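Side-chain contacts in zona occludens toxin N-terminal domain-containing protein (Neisseria meningitidis MC58, PDB 2R2A), which is of uncharacterized function but, as the N-terminal domain of a membrane-anchored Zot-family protein, probably binds nucleotide through a P-loop NTPase fold: residues D94-V99 and K134-N139; V91-D94 and V99-A102. All blocks are in the same frame, centred on the assembly; numbering follows the deposited sequence.

Contact 1 of 2, residues D94-V99 and K134-N139; sequences DEAQDV and KLLDQN
Leu136 lays its CD2 methyl over one face of the flat peptide joining Ala96 to Gln97, with CD2 3.5 Å from Gln97 N and 3.7 Å from Ala96 C. The same methyl reaches the side of Ala96, 3.9 Å from its CB. Next to it, Gln97 meets Leu135 through the root of its side chain rather than its amide: CB lies 3.4 Å from Leu135 O and 3.8 Å from Leu135 CB.

Beyond CB the glutamine turns. A chi1 of 70° tucks CG in over the backbone, and a second bend at chi2 folds the amide back along its own loop toward Glu95. There Gln97 NE2 donates to Glu95 OE1 at 2.9 Å, an almost straight bond (160°). The carboxylate oxygen lies close to the amide plane, whereas the nitrogen comes in from above the carboxylate plane. At the other end of the amide, OE1 bonds to Thr130, and Gln131 NE2 gives Glu95 OE1 a second donor.

Following directly on strand 90-93, Asp94 and Glu95 have the sequence pattern of a Walker B motif. The two halves of the contact differ in chemistry: leucine carbons pack on the short 3-10 turn, while bonds at both ends of the Gln97 amide fix its rotation and tie Glu95 to the end of strand 125-130.

Contact 2 of 2, residues V91-D94 and V99-A102; sequences VIVD and VWPA
Trp100 is held at its NE1, which is hydrogen-bonded to the backbone O of Asn112 in helix 111-114, and it turns the benzene side of its indole toward Val93. The meeting point there is CZ3, which lies 3.9 Å from Val93 CG2 and 4.2 Å from Val93 CB, with CH2 following at 4.1 Å from CG2. The methyl comes at a slant to the indole, and the two side chains run at about a right angle to each other. Trp100 gets there because a chi1 of -63° turns the ring back toward the preceding residue, beneath its side chain.

That residue, Val99, divides its methyls between two jobs. CG1 sits 3.5 Å above the indole plane, over the centre of the ring, while CG2 touches the strand, 3.8 Å from Val93 CG1. Val93 is branched in the same sense: its CG1 is anti to the backbone N (chi1 173°) and meets Val99, leaving CG2 for the tryptophan.

Strand 90-93 is an inner, parallel strand of the sheet, hydrogen-bonded through its backbone to strand 125-130 on one side and to strand 43-45 on the other. Its place, one strand removed from strand 7-11, which leads into the probable P-loop, is that of the Walker B strand in P-loop NTPases of the ASCE type. Val91 and Val93 point to the same side of it; Met77 of helix 77-80 touches both Val91 and Trp100, and Val113 and Val128 also touch the Trp100 side chain.

In the fold
Segments 91-94, 94-99 and 99-102 form one continuous path, which 134-139 rejoins from later in the chain; the centres of the two contacts are about 5 Å apart and they share Asp94 and Val99. The path leaves strand 90-93, makes a 3-10 turn and comes back past the strand with Val99 and Trp100. Backbone bonds then join the outgoing loop to 134-139: Asp137 N lies 2.9 Å from Trp100 O, and Leu135 O lies 3.0 Å from Ala102 N, both probable hydrogen bonds. Contact 2 is buried and apolar, contact 1 only partly buried. In contact 1 the side chain of Gln97 lies near, without touching, the probable P-loop with Lys18 and Thr19.

Contact 1 of 2, residues D94-V99 and K134-N139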
# COMPACT_ATOMS: atom_id res chain seq x y z
N ASP A 94 3.24 4.55 -0.90
CA ASP A 94 2.73 5.70 -0.15
C ASP A 94 2.23 6.77 -1.15
O ASP A 94 2.83 6.96 -2.25
CB ASP A 94 3.83 6.24 0.77
CG ASP A 94 3.31 7.30 1.73
OD1 ASP A 94 2.14 7.18 2.15
OD2 ASP A 94 4.05 8.24 2.06
N GLU A 95 1.16 7.45 -0.79
CA GLU A 95 0.52 8.47 -1.67
C GLU A 95 0.28 7.85 -3.05
O GLU A 95 0.75 8.34 -4.07
CB GLU A 95 1.35 9.77 -1.75
CG GLU A 95 1.34 10.62 -0.41
CD GLU A 95 -0.09 11.06 0.10
OE1 GLU A 95 -0.74 11.92 -0.50
OE2 GLU A 95 -0.56 10.52 1.12
N ALA A 96 -0.46 6.74 -3.04
CA ALA A 96 -0.61 5.88 -4.19
C ALA A 96 -1.32 6.52 -5.38
O ALA A 96 -1.30 5.94 -6.46
CB ALA A 96 -1.36 4.60 -3.79
N GLN A 97 -2.01 7.66 -5.15
CA GLN A 97 -2.66 8.37 -6.24
C GLN A 97 -1.64 8.86 -7.26
O GLN A 97 -2.01 9.18 -8.37
CB GLN A 97 -3.53 9.56 -5.72
CG GLN A 97 -2.81 10.76 -5.13
CD GLN A 97 -2.40 10.61 -3.65
OE1 GLN A 97 -2.39 9.53 -3.10
NE2 GLN A 97 -2.06 11.73 -3.02
N ASP A 98 -0.36 8.85 -6.90
CA ASP A 98 0.73 9.19 -7.84
C ASP A 98 0.96 8.10 -8.89
O ASP A 98 1.56 8.39 -9.94
CB ASP A 98 2.03 9.44 -7.06
CG ASP A 98 1.95 10.69 -6.21
OD1 ASP A 98 1.01 11.50 -6.41
OD2 ASP A 98 2.81 10.87 -5.33
N VAL A 99 0.51 6.88 -8.62
CA VAL A 99 0.74 5.74 -9.52
C VAL A 99 -0.57 5.33 -10.17
O VAL A 99 -0.61 5.07 -11.39
CB VAL A 99 1.28 4.50 -8.77
CG1 VAL A 99 1.60 3.38 -9.74
CG2 VAL A 99 2.48 4.86 -7.92
N LYS A 134 -11.09 8.03 -2.86
CA LYS A 134 -11.53 8.50 -4.20
C LYS A 134 -10.43 9.18 -5.01
O LYS A 134 -10.66 9.60 -6.14
CB LYS A 134 -12.75 9.40 -4.07
CG LYS A 134 -13.97 8.63 -3.52
CD LYS A 134 -15.10 9.59 -3.31
CE LYS A 134 -16.41 8.83 -3.19
NZ LYS A 134 -17.54 9.68 -2.70
N LEU A 135 -9.22 9.23 -4.45
CA LEU A 135 -8.04 9.69 -5.17
C LEU A 135 -7.50 8.59 -6.06
O LEU A 135 -6.67 8.88 -6.93
CB LEU A 135 -6.95 10.19 -4.19
CG LEU A 135 -7.29 11.51 -3.45
CD1 LEU A 135 -6.24 11.83 -2.32
CD2 LEU A 135 -7.31 12.67 -4.48
N LEU A 136 -7.97 7.35 -5.84
CA LEU A 136 -7.43 6.16 -6.50
C LEU A 136 -8.35 5.65 -7.59
O LEU A 136 -9.53 5.83 -7.52
CB LEU A 136 -7.19 5.01 -5.51
CG LEU A 136 -6.30 5.35 -4.32
CD1 LEU A 136 -6.18 4.16 -3.38
CD2 LEU A 136 -4.92 5.71 -4.88
N ASP A 137 -7.75 4.96 -8.56
CA ASP A 137 -8.43 4.30 -9.66
C ASP A 137 -9.51 3.37 -9.08
O ASP A 137 -9.21 2.57 -8.17
CB ASP A 137 -7.39 3.49 -10.46
CG ASP A 137 -7.87 3.12 -11.84
OD1 ASP A 137 -9.06 2.78 -11.99
OD2 ASP A 137 -7.04 3.16 -12.80
N GLN A 138 -10.75 3.51 -9.56
CA GLN A 138 -11.84 2.59 -9.20
C GLN A 138 -11.46 1.15 -9.46
O GLN A 138 -11.89 0.24 -8.74
CB GLN A 138 -13.13 2.94 -9.98
CG GLN A 138 -13.91 4.13 -9.38
CD GLN A 138 -15.28 4.42 -10.00
OE1 GLN A 138 -16.08 5.17 -9.42
NE2 GLN A 138 -15.57 3.82 -11.16
N ASN A 139 -10.65 0.94 -10.50
CA ASN A 139 -10.25 -0.41 -10.91
C ASN A 139 -9.27 -1.03 -9.90
O ASN A 139 -9.24 -2.24 -9.73
CB ASN A 139 -9.72 -0.39 -12.37
CG ASN A 139 -10.87 -0.36 -13.40
OD1 ASN A 139 -11.87 -1.07 -13.25
ND2 ASN A 139 -10.70 0.43 -14.46

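Contact 2 of 2, residues V91-D94 and V99-A102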
# COMPACT_ATOMS: atom_id res chain seq x y z
N VAL A 91 4.51 -5.01 -2.21
CA VAL A 91 4.70 -3.68 -2.76
C VAL A 91 3.95 -2.73 -1.83
O VAL A 91 2.81 -3.01 -1.52
CB VAL A 91 4.10 -3.59 -4.18
CG1 VAL A 91 4.12 -2.18 -4.68
CG2 VAL A 91 4.85 -4.54 -5.19
N ILE A 92 4.59 -1.66 -1.35
CA ILE A 92 3.91 -0.69 -0.45
C ILE A 92 4.08 0.69 -1.10
O ILE A 92 5.22 1.17 -1.28
CB ILE A 92 4.54 -0.65 0.97
CG1 ILE A 92 4.50 -2.07 1.59
CG2 ILE A 92 3.89 0.44 1.85
CD1 ILE A 92 5.44 -2.27 2.84
N VAL A 93 2.96 1.31 -1.46
CA VAL A 93 3.06 2.54 -2.23
C VAL A 93 2.43 3.62 -1.36
O VAL A 93 1.24 3.59 -1.07
CB VAL A 93 2.38 2.41 -3.61
CG1 VAL A 93 2.33 3.74 -4.32
CG2 VAL A 93 3.16 1.38 -4.51
N ASP A 94 3.24 4.55 -0.90
CA ASP A 94 2.73 5.70 -0.15
C ASP A 94 2.23 6.77 -1.15
O ASP A 94 2.83 6.96 -2.25
CB ASP A 94 3.83 6.24 0.77
CG ASP A 94 3.31 7.30 1.73
OD1 ASP A 94 2.14 7.18 2.15
OD2 ASP A 94 4.05 8.24 2.06
N VAL A 99 0.51 6.88 -8.62
CA VAL A 99 0.74 5.74 -9.52
C VAL A 99 -0.57 5.33 -10.17
O VAL A 99 -0.61 5.07 -11.39
CB VAL A 99 1.28 4.50 -8.77
CG1 VAL A 99 1.60 3.38 -9.74
CG2 VAL A 99 2.48 4.86 -7.92
N TRP A 100 -1.64 5.28 -9.36
CA TRP A 100 -2.95 4.77 -9.74
C TRP A 100 -4.05 5.78 -9.39
O TRP A 100 -4.89 5.51 -8.53
CB TRP A 100 -3.24 3.45 -9.02
CG TRP A 100 -2.25 2.34 -9.40
CD1 TRP A 100 -2.08 1.81 -10.64
CD2 TRP A 100 -1.32 1.68 -8.54
NE1 TRP A 100 -1.09 0.85 -10.61
CE2 TRP A 100 -0.64 0.72 -9.33
CE3 TRP A 100 -1.03 1.76 -7.18
CZ2 TRP A 100 0.37 -0.09 -8.82
CZ3 TRP A 100 -0.06 0.92 -6.65
CH2 TRP A 100 0.63 0.00 -7.48
N PRO A 101 -4.03 6.96 -10.05
CA PRO A 101 -5.04 7.98 -9.76
C PRO A 101 -6.42 7.54 -10.27
O PRO A 101 -6.50 6.69 -11.18
CB PRO A 101 -4.55 9.21 -10.58
CG PRO A 101 -3.76 8.60 -11.72
CD PRO A 101 -3.10 7.39 -11.12
N ALA A 102 -7.47 8.15 -9.72
CA ALA A 102 -8.80 8.05 -10.33
C ALA A 102 -8.73 8.46 -11.83
O ALA A 102 -7.98 9.39 -12.20
CB ALA A 102 -9.74 8.95 -9.60